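Local coordinates for protein putative sugar isomerase (Parabacteroides distasonis, PDB 3LMZ) that probably isomerises a sugar on a xylose isomerase-like TIM barrel, though its substrate is not established, at residues L36-E40 with K69-V75; V118-K123 with L154-I158; H166-N170 with V193-K198. All blocks are in the same frame, centred on the assembly; numbering follows the deposited sequence. Where two conformers were deposited one is given.

Interaction 1 of 3, residues L36-E40 with K69-V75; sequences LKTLE and KCAAHKV
Helix 32-41 is met at residues 36-40 by the end of helix 60-72, the CA atoms of E40 and H73 5.7 Å apart. The second helix stops in a Schellman motif: V75 N donates to C70 O and K74 N to A71 O (both 2.9 Å), with K74 at positive phi (60°). Extended E40 (t,t) is the polar hub. E40 OE1 accepts the His-carboxylate hydrogen bond from H73 ND1 at 2.8 Å, and E40 OE2 forms a salt bridge with K74 NZ at 2.9 Å. Water 1 donates to E40 OE2 (2.5 Å) and A72 O (2.6 Å). K69 NZ salt-bridges D33. Beneath, L36 (m,t) brings L36 CD2 to 4.0 Å from C70 SG and 3.9 Å from V75 CG1, and L36 CB lies 3.8 Å from H73 CG; leucine and valine fill this buried layer beside the small C70. Two neighbouring outer helices of the barrel are thus joined, with L39 and V75 both resting on L47 of strand 46-49.

Interaction 2 of 3, residues V118-K123 with L154-I158; sequences VDKKVK and LDPRI
Residues 118-123 form helix throughout, whereas 154-158 is a loop whose type I turn, D155 to I158, delivers the chain into strand 158-163. The nearest CA pairs are D119 with D155 (5.9 Å) and V122 with R157 (6.8 Å). L154 CB lies 3.6 Å from D119 OD2. D119 OD2 also accepts from D155 N at 2.9 Å, so a helix side chain satisfies a backbone donor of the loop. D155 (chi1 t) opens the turn, closed by I158 N to D155 O at 3.1 Å; D155 OD1 accepts from R157 N (2.8 Å), an Asx turn that suits the short aspartate. P156 occupies the second turn position, where its restricted phi (-58°) fits. R157 (m,t,m) folds back, R157 NE to D155 OD1 and R157 NH2 to D155 OD2, both 2.9 Å, with V122 O over one face of its guanidinium. R157 NH1 salt-bridges D126 and reaches K123 O through water 2. I158 points its CB toward the helix: I158 CD1 is 3.9 Å from V118 CG1 and I158 CG1 4.0 Å from V122 CG2. K123 NZ is 2.8 Å from both D119 OD1 and D155 OD2. K123 thus lies between the carboxylates of D119 and D155 and offsets their repulsion, while R157 adds a second positive partner to D155; this salt-bridge network, beside a small aliphatic layer, ties helix to turn.

Interaction 3 of 3, residues H166-N170 with V193-K198; sequences HDLRN and VTDSSK
A loop that follows a barrel strand folds over the end of a short helix here, in the region of a TIM barrel beyond the C-terminal ends of its strands, where the active sites of such barrels lie. H166 NE2 hydrogen-bonds a citrate, probably from the crystallisation liquor, which is consistent with a nearby pocket for small polar molecules. Residues 166-169 are helical, and N170 N closes the last turn onto H166 O at 3.0 Å. The partner, 193-198, is irregular: S196 (phi -86°, psi 56°) centres an inverse gamma turn, and S197 OG donates to D195 OD2 at 2.7 Å. The CA atoms of R169 and S197 come within 4.2 Å, with R169 O 3.1 Å from S197 C; S196 CA lies 3.3 Å from L168 O. With CB of S197 directed away, the backbones meet directly, and the small S196 packs its CB beside L168. R169 (m,t,p) runs alongside the loop, R169 CD 3.8 Å from V193 CG1, and R169 NH2 donates to K198 O at 2.9 Å. That NH2 also salt-bridges D137, NE donates to G200 O, and R169 NH1 makes a weak hydrogen bond to H166 ND1 (3.2 Å), so a long, many-donor side chain ties the helix to the loop after V193 and to the D137 region. L168 CD2 meets V193 CG2 at 3.7 Å, and L168 packs on P174 of helix 174-181. V7 of the second subunit touches L168 and S196. The contact links helix 164-169, which follows strand 158-163, with the loop leaving the adjacent parallel strand 185-193.

In the fold
The three contacts follow one another along a single barrel, with no direct touch between them, their centres lying 29 to 32 Å apart. Each is partly buried, combining apolar packing with polar groups, and each joins different elements. Interaction 1 pairs two outer helices, using a histidine-carboxylate bond and one salt bridge. Interaction 2 fastens an outer helix to a strand-entry turn and is the most heavily charged. Interaction 3, across the chain's centre from interaction 1, lies beyond the C-terminal ends of the strands and relies more on backbone carbonyls and an arginine. In interaction 3 L168 and S196 pack on the second subunit; in interaction 1 T38 does, taking no part in the contact itself, and interaction 2 has no such neighbour.

Interaction 1 of 3, residues L36-E40 with K69-V75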
ATOM      1  N   LEU A  36     -17.126  -5.348  -1.826  1.00 13.75           N
ATOM      2  CA  LEU A  36     -17.161  -5.487  -0.363  1.00 11.96           C
ATOM      3  C   LEU A  36     -16.028  -6.410   0.124  1.00 13.92           C
ATOM      4  O   LEU A  36     -15.428  -6.137   1.148  1.00 15.05           O
ATOM      5  CB  LEU A  36     -18.533  -5.987   0.100  1.00 12.26           C
ATOM      6  CG  LEU A  36     -19.687  -5.019  -0.110  1.00 13.01           C
ATOM      7  CD1 LEU A  36     -21.007  -5.741   0.248  1.00 14.54           C
ATOM      8  CD2 LEU A  36     -19.498  -3.743   0.666  1.00 13.37           C
ATOM      9  N   LYS A  37     -15.748  -7.480  -0.577  1.00 13.16           N
ATOM     10  CA  LYS A  37     -14.673  -8.365  -0.197  1.00 14.90           C
ATOM     11  C   LYS A  37     -13.313  -7.624  -0.215  1.00 15.38           C
ATOM     12  O   LYS A  37     -12.451  -7.804   0.668  1.00 15.16           O
ATOM     13  CB  LYS A  37     -14.683  -9.596  -1.104  1.00 17.15           C
ATOM     14  CG  LYS A  37     -15.780 -10.566  -0.648  1.00 23.44           C
ATOM     15  CD  LYS A  37     -16.034 -11.752  -1.614  1.00 26.88           C
ATOM     16  CE  LYS A  37     -17.225 -12.638  -1.123  1.00 35.68           C
ATOM     17  NZ  LYS A  37     -17.676 -13.578  -2.221  1.00 42.66           N
ATOM     18  N   THR A  38     -13.121  -6.767  -1.233  1.00 13.92           N
ATOM     19  CA  THR A  38     -11.916  -6.020  -1.323  1.00 12.98           C
ATOM     20  C   THR A  38     -11.822  -5.045  -0.175  1.00 12.72           C
ATOM     21  O   THR A  38     -10.760  -4.935   0.463  1.00 12.94           O
ATOM     22  CB  THR A  38     -11.785  -5.333  -2.701  1.00 13.45           C
ATOM     23  OG1 THR A  38     -11.982  -6.295  -3.737  1.00 15.22           O
ATOM     24  CG2 THR A  38     -10.490  -4.592  -2.849  1.00 13.68           C
ATOM     25  N   LEU A  39     -12.870  -4.265   0.104  1.00 12.19           N
ATOM     26  CA  LEU A  39     -12.814  -3.354   1.260  1.00 13.05           C
ATOM     27  C   LEU A  39     -12.506  -4.110   2.560  1.00 12.03           C
ATOM     28  O   LEU A  39     -11.748  -3.633   3.397  1.00 13.88           O
ATOM     29  CB  LEU A  39     -14.137  -2.553   1.441  1.00 14.54           C
ATOM     30  CG  LEU A  39     -14.272  -1.243   0.634  1.00 16.08           C
ATOM     31  CD1 LEU A  39     -14.162  -1.451  -0.844  1.00 17.29           C
ATOM     32  CD2 LEU A  39     -15.601  -0.598   0.996  1.00 14.48           C
ATOM     33  N   GLU A  40     -13.171  -5.224   2.757  1.00 12.30           N
ATOM     34  CA  GLU A  40     -13.001  -6.040   3.957  1.00 12.10           C
ATOM     35  C   GLU A  40     -11.509  -6.402   4.140  1.00 11.71           C
ATOM     36  O   GLU A  40     -10.939  -6.274   5.209  1.00 13.33           O
ATOM     37  CB  GLU A  40     -13.863  -7.307   3.900  1.00 12.11           C
ATOM     38  CG  GLU A  40     -13.891  -8.163   5.099  1.00 12.29           C
ATOM     39  CD  GLU A  40     -14.937  -9.254   4.955  1.00 18.33           C
ATOM     40  OE1 GLU A  40     -15.107  -9.791   3.843  1.00 26.86           O
ATOM     41  OE2 GLU A  40     -15.581  -9.631   5.964  1.00 26.50           O
ATOM     42  N   LYS A  69     -25.661  -7.186   3.454  0.50 14.19           N
ATOM     43  CA  LYS A  69     -24.413  -7.646   2.855  0.50 15.10           C
ATOM     44  C   LYS A  69     -23.250  -6.723   3.256  0.50 11.93           C
ATOM     45  O   LYS A  69     -22.149  -7.188   3.630  0.50 13.29           O
ATOM     46  CB  LYS A  69     -24.548  -7.772   1.318  0.50 17.45           C
ATOM     47  CG  LYS A  69     -23.526  -8.731   0.752  0.50 21.63           C
ATOM     48  CD  LYS A  69     -23.386  -8.702  -0.782  0.50 17.87           C
ATOM     49  CE  LYS A  69     -22.406  -9.786  -1.248  0.50 23.43           C
ATOM     50  NZ  LYS A  69     -21.081  -9.813  -0.531  0.50 33.97           N
ATOM     51  N   CYS A  70     -23.487  -5.416   3.166  1.00 14.44           N
ATOM     52  CA  CYS A  70     -22.488  -4.446   3.608  1.00 13.65           C
ATOM     53  C   CYS A  70     -22.042  -4.742   5.069  1.00 15.24           C
ATOM     54  O   CYS A  70     -20.832  -4.901   5.353  1.00 14.16           O
ATOM     55  CB  CYS A  70     -23.050  -3.047   3.479  1.00 13.97           C
ATOM     56  SG  CYS A  70     -23.042  -2.359   1.822  1.00 16.13           S
ATOM     57  N   ALA A  71     -23.008  -4.932   5.973  1.00 12.70           N
ATOM     58  CA  ALA A  71     -22.719  -5.172   7.393  1.00 15.03           C
ATOM     59  C   ALA A  71     -21.934  -6.473   7.571  1.00 13.07           C
ATOM     60  O   ALA A  71     -21.039  -6.558   8.410  1.00 14.94           O
ATOM     61  CB  ALA A  71     -23.975  -5.201   8.169  1.00 15.40           C
ATOM     62  N   ALA A  72     -22.281  -7.497   6.787  1.00 12.85           N
ATOM     63  CA  ALA A  72     -21.557  -8.759   6.882  1.00 12.60           C
ATOM     64  C   ALA A  72     -20.058  -8.636   6.559  1.00 15.04           C
ATOM     65  O   ALA A  72     -19.255  -9.490   6.967  1.00 16.72           O
ATOM     66  CB  ALA A  72     -22.188  -9.774   5.999  1.00 14.24           C
ATOM     67  N   HIS A  73     -19.713  -7.629   5.747  1.00 12.85           N
ATOM     68  CA  HIS A  73     -18.346  -7.307   5.415  1.00 12.37           C
ATOM     69  C   HIS A  73     -17.786  -6.137   6.184  1.00 13.44           C
ATOM     70  O   HIS A  73     -16.742  -5.596   5.833  1.00 14.41           O
ATOM     71  CB  HIS A  73     -18.221  -7.101   3.885  1.00 12.76           C
ATOM     72  CG  HIS A  73     -18.565  -8.325   3.117  1.00 16.69           C
ATOM     73  ND1 HIS A  73     -17.682  -9.370   2.916  1.00 23.80           N
ATOM     74  CD2 HIS A  73     -19.748  -8.739   2.616  1.00 14.71           C
ATOM     75  CE1 HIS A  73     -18.304 -10.344   2.268  1.00 31.05           C
ATOM     76  NE2 HIS A  73     -19.554  -9.978   2.059  1.00 23.31           N
ATOM     77  N   LYS A  74     -18.498  -5.721   7.235  1.00 13.41           N
ATOM     78  CA  LYS A  74     -18.075  -4.636   8.118  1.00 13.16           C
ATOM     79  C   LYS A  74     -17.911  -3.331   7.354  1.00 15.06           C
ATOM     80  O   LYS A  74     -17.089  -2.508   7.722  1.00 14.20           O
ATOM     81  CB  LYS A  74     -16.805  -5.017   8.918  1.00 14.34           C
ATOM     82  CG  LYS A  74     -17.161  -6.218   9.858  1.00 14.32           C
ATOM     83  CD  LYS A  74     -16.167  -7.242   9.919  1.00 19.67           C
ATOM     84  CE  LYS A  74     -16.080  -8.129   8.678  1.00 26.38           C
ATOM     85  NZ  LYS A  74     -14.901  -9.066   8.759  1.00 23.57           N
ATOM     86  N   VAL A  75     -18.838  -3.095   6.427  1.00 14.03           N
ATOM     87  CA  VAL A  75     -18.900  -1.857   5.656  1.00 14.35           C
ATOM     88  C   VAL A  75     -20.233  -1.164   5.850  1.00 12.87           C
ATOM     89  O   VAL A  75     -21.265  -1.790   5.913  1.00 16.79           O
ATOM     90  CB  VAL A  75     -18.715  -2.150   4.121  1.00 11.99           C
ATOM     91  CG1 VAL A  75     -18.969  -0.935   3.248  1.00 14.50           C
ATOM     92  CG2 VAL A  75     -17.268  -2.752   3.837  1.00 13.19           C
TER
HETATM   93  O   HOH W   1     -17.487 -11.299   6.201  1.00 42.86           O

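Interaction 2 of 3, residues V118-K123 with L154-I158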
ATOM      1  N   VAL A 118     -31.989  22.278  -5.657  1.00 14.03           N
ATOM      2  CA  VAL A 118     -31.216  21.553  -4.643  1.00 15.87           C
ATOM      3  C   VAL A 118     -31.351  22.208  -3.258  1.00 14.91           C
ATOM      4  O   VAL A 118     -31.575  21.534  -2.262  1.00 13.77           O
ATOM      5  CB  VAL A 118     -29.732  21.456  -5.031  1.00 15.50           C
ATOM      6  CG1 VAL A 118     -28.919  20.786  -3.868  1.00 13.90           C
ATOM      7  CG2 VAL A 118     -29.573  20.634  -6.314  1.00 16.63           C
ATOM      8  N   ASP A 119     -31.309  23.532  -3.233  1.00 13.89           N
ATOM      9  CA  ASP A 119     -31.538  24.317  -2.012  1.00 12.99           C
ATOM     10  C   ASP A 119     -32.881  23.985  -1.362  1.00 12.27           C
ATOM     11  O   ASP A 119     -32.980  23.668  -0.161  1.00 13.34           O
ATOM     12  CB  ASP A 119     -31.372  25.801  -2.296  1.00 13.53           C
ATOM     13  CG  ASP A 119     -31.421  26.648  -1.054  1.00 16.65           C
ATOM     14  OD1 ASP A 119     -32.543  26.759  -0.469  1.00 15.07           O
ATOM     15  OD2 ASP A 119     -30.415  27.298  -0.743  1.00 16.65           O
ATOM     16  N   LYS A 120     -33.948  24.010  -2.163  1.00 14.83           N
ATOM     17  CA  LYS A 120     -35.288  23.623  -1.710  1.00 14.66           C
ATOM     18  C   LYS A 120     -35.284  22.205  -1.125  1.00 12.46           C
ATOM     19  O   LYS A 120     -35.860  21.934  -0.047  1.00 12.66           O
ATOM     20  CB  LYS A 120     -36.283  23.679  -2.905  1.00 15.09           C
ATOM     21  CG  LYS A 120     -37.702  23.465  -2.556  1.00 23.67           C
ATOM     22  CD  LYS A 120     -38.589  23.341  -3.813  1.00 23.77           C
ATOM     23  CE  LYS A 120     -39.468  24.468  -3.995  1.00 37.50           C
ATOM     24  NZ  LYS A 120     -40.347  24.251  -5.194  1.00 30.57           N
ATOM     25  N   LYS A 121     -34.579  21.269  -1.777  1.00 11.84           N
ATOM     26  CA  LYS A 121     -34.610  19.870  -1.367  1.00 15.95           C
ATOM     27  C   LYS A 121     -33.762  19.602  -0.100  1.00 14.56           C
ATOM     28  O   LYS A 121     -34.227  18.859   0.776  1.00 14.08           O
ATOM     29  CB  LYS A 121     -34.196  18.962  -2.544  1.00 15.76           C
ATOM     30  CG  LYS A 121     -35.298  18.863  -3.623  1.00 16.69           C
ATOM     31  CD  LYS A 121     -36.416  17.916  -3.150  1.00 18.60           C
ATOM     32  CE  LYS A 121     -37.659  17.938  -3.991  1.00 23.94           C
ATOM     33  NZ  LYS A 121     -38.606  16.834  -3.540  1.00 19.99           N
ATOM     34  N   VAL A 122     -32.643  20.307   0.067  1.00 13.57           N
ATOM     35  CA  VAL A 122     -31.907  20.121   1.290  1.00 14.99           C
ATOM     36  C   VAL A 122     -32.732  20.638   2.458  1.00 13.34           C
ATOM     37  O   VAL A 122     -32.646  20.042   3.545  1.00 13.75           O
ATOM     38  CB  VAL A 122     -30.438  20.705   1.348  1.00 15.86           C
ATOM     39  CG1 VAL A 122     -29.523  20.078   0.293  1.00 16.82           C
ATOM     40  CG2 VAL A 122     -30.393  22.193   1.197  1.00 18.71           C
ATOM     41  N   LYS A 123     -33.569  21.681   2.279  1.00 13.12           N
ATOM     42  CA  LYS A 123     -34.456  22.157   3.349  1.00 16.25           C
ATOM     43  C   LYS A 123     -35.552  21.148   3.677  1.00 15.00           C
ATOM     44  O   LYS A 123     -35.887  20.930   4.827  1.00 14.91           O
ATOM     45  CB  LYS A 123     -35.066  23.494   2.930  1.00 14.95           C
ATOM     46  CG  LYS A 123     -34.056  24.636   2.979  1.00 15.56           C
ATOM     47  CD  LYS A 123     -34.653  25.949   2.447  1.00 12.19           C
ATOM     48  CE  LYS A 123     -33.843  27.176   2.823  1.00 14.31           C
ATOM     49  NZ  LYS A 123     -32.405  27.206   2.297  1.00 14.25           N
ATOM     50  N   LEU A 154     -26.021  30.134  -0.817  1.00 14.19           N
ATOM     51  CA  LEU A 154     -27.139  29.225  -0.723  1.00 14.94           C
ATOM     52  C   LEU A 154     -27.134  28.500   0.643  1.00 14.62           C
ATOM     53  O   LEU A 154     -26.318  28.797   1.508  1.00 13.51           O
ATOM     54  CB  LEU A 154     -27.122  28.220  -1.873  1.00 15.44           C
ATOM     55  CG  LEU A 154     -27.146  28.852  -3.278  1.00 17.44           C
ATOM     56  CD1 LEU A 154     -27.165  27.745  -4.317  1.00 21.52           C
ATOM     57  CD2 LEU A 154     -28.342  29.851  -3.428  1.00 16.80           C
ATOM     58  N   ASP A 155     -28.029  27.557   0.828  1.00 13.02           N
ATOM     59  CA  ASP A 155     -28.168  26.886   2.098  1.00 10.55           C
ATOM     60  C   ASP A 155     -26.790  26.321   2.544  1.00 12.98           C
ATOM     61  O   ASP A 155     -26.038  25.783   1.721  1.00 13.45           O
ATOM     62  CB  ASP A 155     -29.144  25.722   1.920  1.00 12.68           C
ATOM     63  CG  ASP A 155     -29.607  25.133   3.220  1.00 11.76           C
ATOM     64  OD1 ASP A 155     -28.779  24.419   3.844  1.00 14.97           O
ATOM     65  OD2 ASP A 155     -30.766  25.422   3.635  1.00 13.72           O
ATOM     66  N   PRO A 156     -26.489  26.427   3.849  1.00 11.43           N
ATOM     67  CA  PRO A 156     -25.230  25.919   4.382  1.00 12.86           C
ATOM     68  C   PRO A 156     -24.984  24.427   4.152  1.00 12.59           C
ATOM     69  O   PRO A 156     -23.823  23.972   4.234  1.00 14.49           O
ATOM     70  CB  PRO A 156     -25.362  26.201   5.856  1.00 15.73           C
ATOM     71  CG  PRO A 156     -26.247  27.314   5.960  1.00 23.50           C
ATOM     72  CD  PRO A 156     -27.244  27.188   4.858  1.00 17.02           C
ATOM     73  N   ARG A 157     -26.048  23.634   3.901  1.00 11.74           N
ATOM     74  CA  ARG A 157     -25.928  22.214   3.651  1.00 13.40           C
ATOM     75  C   ARG A 157     -25.500  21.800   2.225  1.00 12.71           C
ATOM     76  O   ARG A 157     -25.339  20.627   1.955  1.00 15.31           O
ATOM     77  CB  ARG A 157     -27.226  21.528   4.066  1.00 14.97           C
ATOM     78  CG  ARG A 157     -27.486  21.520   5.567  1.00 15.86           C
ATOM     79  CD  ARG A 157     -28.913  21.182   5.896  1.00 15.09           C
ATOM     80  NE  ARG A 157     -29.821  22.251   5.471  1.00 14.90           N
ATOM     81  CZ  ARG A 157     -31.081  22.377   5.853  1.00 14.77           C
ATOM     82  NH1 ARG A 157     -31.646  21.517   6.705  1.00 14.14           N
ATOM     83  NH2 ARG A 157     -31.808  23.423   5.435  1.00 15.58           N
ATOM     84  N   ILE A 158     -25.321  22.787   1.340  1.00 13.18           N
ATOM     85  CA  ILE A 158     -24.832  22.576   0.009  1.00 13.81           C
ATOM     86  C   ILE A 158     -23.355  22.957  -0.056  1.00 13.05           C
ATOM     87  O   ILE A 158     -22.945  24.030   0.319  1.00 14.35           O
ATOM     88  CB  ILE A 158     -25.587  23.375  -1.034  1.00 12.96           C
ATOM     89  CG1 ILE A 158     -27.096  23.130  -0.957  1.00 16.04           C
ATOM     90  CG2 ILE A 158     -25.042  22.996  -2.393  1.00 15.00           C
ATOM     91  CD1 ILE A 158     -27.959  24.047  -1.873  1.00 18.17           C
TER
HETATM   92  O   HOH W   2     -34.559  21.357   7.152  1.00 20.32           O

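Interaction 3 of 3, residues H166-N170 with V193-K198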
ATOM      1  N   HIS A 166      -8.547  16.211  -9.166  1.00 13.52           N
ATOM      2  CA  HIS A 166      -9.094  17.139 -10.152  1.00 15.12           C
ATOM      3  C   HIS A 166      -8.804  18.608  -9.823  1.00 13.08           C
ATOM      4  O   HIS A 166      -8.540  19.406 -10.735  1.00 14.04           O
ATOM      5  CB  HIS A 166     -10.588  16.926 -10.335  1.00 14.49           C
ATOM      6  CG  HIS A 166     -10.903  15.649 -11.021  1.00 15.43           C
ATOM      7  ND1 HIS A 166     -10.124  15.163 -12.061  1.00 19.08           N
ATOM      8  CD2 HIS A 166     -11.913  14.762 -10.845  1.00 20.38           C
ATOM      9  CE1 HIS A 166     -10.651  14.027 -12.491  1.00 26.44           C
ATOM     10  NE2 HIS A 166     -11.722  13.756 -11.764  1.00 21.54           N
ATOM     11  N   ASP A 167      -8.807  18.955  -8.552  1.00 13.66           N
ATOM     12  CA  ASP A 167      -8.472  20.312  -8.148  1.00 13.18           C
ATOM     13  C   ASP A 167      -7.028  20.649  -8.573  1.00 14.04           C
ATOM     14  O   ASP A 167      -6.782  21.695  -9.145  1.00 13.34           O
ATOM     15  CB  ASP A 167      -8.674  20.466  -6.632  1.00 14.60           C
ATOM     16  CG  ASP A 167      -9.027  21.904  -6.184  1.00 14.69           C
ATOM     17  OD1 ASP A 167      -9.869  22.579  -6.814  1.00 12.15           O
ATOM     18  OD2 ASP A 167      -8.460  22.265  -5.130  1.00 15.95           O
ATOM     19  N   LEU A 168      -6.086  19.743  -8.275  1.00 12.76           N
ATOM     20  CA  LEU A 168      -4.701  19.999  -8.590  1.00 13.84           C
ATOM     21  C   LEU A 168      -4.530  20.071 -10.108  1.00 13.60           C
ATOM     22  O   LEU A 168      -3.773  20.895 -10.622  1.00 14.78           O
ATOM     23  CB  LEU A 168      -3.742  19.009  -7.962  1.00 14.83           C
ATOM     24  CG  LEU A 168      -2.227  19.354  -7.992  1.00 13.81           C
ATOM     25  CD1 LEU A 168      -1.830  20.363  -6.924  1.00 20.68           C
ATOM     26  CD2 LEU A 168      -1.346  18.101  -7.828  1.00 14.22           C
ATOM     27  N   ARG A 169      -5.238  19.216 -10.854  1.00 13.22           N
ATOM     28  CA  ARG A 169      -5.155  19.234 -12.328  1.00 13.93           C
ATOM     29  C   ARG A 169      -5.704  20.526 -12.912  1.00 14.58           C
ATOM     30  O   ARG A 169      -5.275  20.909 -14.030  1.00 14.74           O
ATOM     31  CB  ARG A 169      -5.869  18.058 -12.942  1.00 14.85           C
ATOM     32  CG  ARG A 169      -5.119  16.752 -12.703  1.00 13.83           C
ATOM     33  CD  ARG A 169      -5.910  15.549 -13.255  1.00 16.64           C
ATOM     34  NE  ARG A 169      -6.132  15.688 -14.683  1.00 16.16           N
ATOM     35  CZ  ARG A 169      -7.313  15.952 -15.262  1.00 20.21           C
ATOM     36  NH1 ARG A 169      -8.411  16.067 -14.559  1.00 24.43           N
ATOM     37  NH2 ARG A 169      -7.377  16.084 -16.598  1.00 18.04           N
ATOM     38  N   ASN A 170      -6.611  21.196 -12.205  1.00 14.64           N
ATOM     39  CA  ASN A 170      -7.053  22.507 -12.619  1.00 16.77           C
ATOM     40  C   ASN A 170      -6.055  23.621 -12.240  1.00 14.74           C
ATOM     41  O   ASN A 170      -6.367  24.819 -12.499  1.00 15.22           O
ATOM     42  CB  ASN A 170      -8.445  22.867 -12.082  1.00 17.42           C
ATOM     43  CG  ASN A 170      -9.201  23.763 -13.035  1.00 17.13           C
ATOM     44  OD1 ASN A 170      -9.315  23.458 -14.228  1.00 21.96           O
ATOM     45  ND2 ASN A 170      -9.701  24.885 -12.521  1.00 19.06           N
ATOM     46  N   VAL A 193      -2.175  12.253  -8.839  1.00 11.91           N
ATOM     47  CA  VAL A 193      -2.031  12.659 -10.248  1.00 13.04           C
ATOM     48  C   VAL A 193      -0.570  12.952 -10.563  1.00 13.23           C
ATOM     49  O   VAL A 193       0.192  13.368  -9.685  1.00 13.75           O
ATOM     50  CB  VAL A 193      -2.964  13.909 -10.542  1.00 12.59           C
ATOM     51  CG1 VAL A 193      -4.449  13.466 -10.437  1.00 16.03           C
ATOM     52  CG2 VAL A 193      -2.604  15.136  -9.656  1.00 14.73           C
ATOM     53  N   THR A 194      -0.204  12.887 -11.856  1.00 14.09           N
ATOM     54  CA  THR A 194       1.206  13.004 -12.272  1.00 14.02           C
ATOM     55  C   THR A 194       1.623  14.463 -12.547  1.00 12.55           C
ATOM     56  O   THR A 194       2.801  14.748 -12.659  1.00 14.73           O
ATOM     57  CB  THR A 194       1.489  12.160 -13.506  1.00 14.18           C
ATOM     58  OG1 THR A 194       0.669  12.643 -14.587  1.00 14.17           O
ATOM     59  CG2 THR A 194       1.144  10.674 -13.248  1.00 14.38           C
ATOM     60  N   ASP A 195       0.647  15.366 -12.613  1.00 13.63           N
ATOM     61  CA  ASP A 195       0.956  16.768 -12.872  1.00 14.12           C
ATOM     62  C   ASP A 195      -0.201  17.637 -12.452  1.00 12.93           C
ATOM     63  O   ASP A 195      -1.354  17.164 -12.453  1.00 15.23           O
ATOM     64  CB  ASP A 195       1.266  17.021 -14.381  1.00 13.89           C
ATOM     65  CG  ASP A 195       1.937  18.337 -14.636  1.00 17.75           C
ATOM     66  OD1 ASP A 195       2.600  18.881 -13.729  1.00 17.80           O
ATOM     67  OD2 ASP A 195       1.799  18.846 -15.760  1.00 18.89           O
ATOM     68  N   SER A 196       0.097  18.878 -12.103  1.00 14.61           N
ATOM     69  CA  SER A 196      -0.901  19.897 -11.783  1.00 13.94           C
ATOM     70  C   SER A 196      -1.393  20.608 -13.063  1.00 16.88           C
ATOM     71  O   SER A 196      -1.370  21.845 -13.160  1.00 17.93           O
ATOM     72  CB  SER A 196      -0.284  20.907 -10.802  1.00 17.24           C
ATOM     73  OG  SER A 196       0.968  21.413 -11.287  1.00 17.31           O
ATOM     74  N   SER A 197      -1.898  19.826 -14.009  1.00 16.16           N
ATOM     75  CA  SER A 197      -2.405  20.293 -15.294  1.00 15.93           C
ATOM     76  C   SER A 197      -3.361  19.286 -15.860  1.00 18.23           C
ATOM     77  O   SER A 197      -3.477  18.175 -15.375  1.00 16.81           O
ATOM     78  CB  SER A 197      -1.248  20.501 -16.291  1.00 16.99           C
ATOM     79  OG  SER A 197      -0.667  19.267 -16.672  1.00 21.33           O
ATOM     80  N   LYS A 198      -4.047  19.665 -16.914  1.00 17.51           N
ATOM     81  CA  LYS A 198      -4.939  18.750 -17.636  1.00 17.64           C
ATOM     82  C   LYS A 198      -4.242  17.452 -18.084  1.00 16.59           C
ATOM     83  O   LYS A 198      -4.854  16.368 -18.069  1.00 17.14           O
ATOM     84  CB  LYS A 198      -5.646  19.474 -18.810  1.00 18.45           C
ATOM     85  CG  LYS A 198      -6.565  18.561 -19.641  1.00 24.50           C
ATOM     86  CD  LYS A 198      -7.130  19.270 -20.892  1.00 26.10           C
ATOM     87  CE  LYS A 198      -8.414  19.999 -20.590  1.00 43.22           C
ATOM     88  NZ  LYS A 198      -9.182  20.337 -21.841  1.00 40.46           N
TER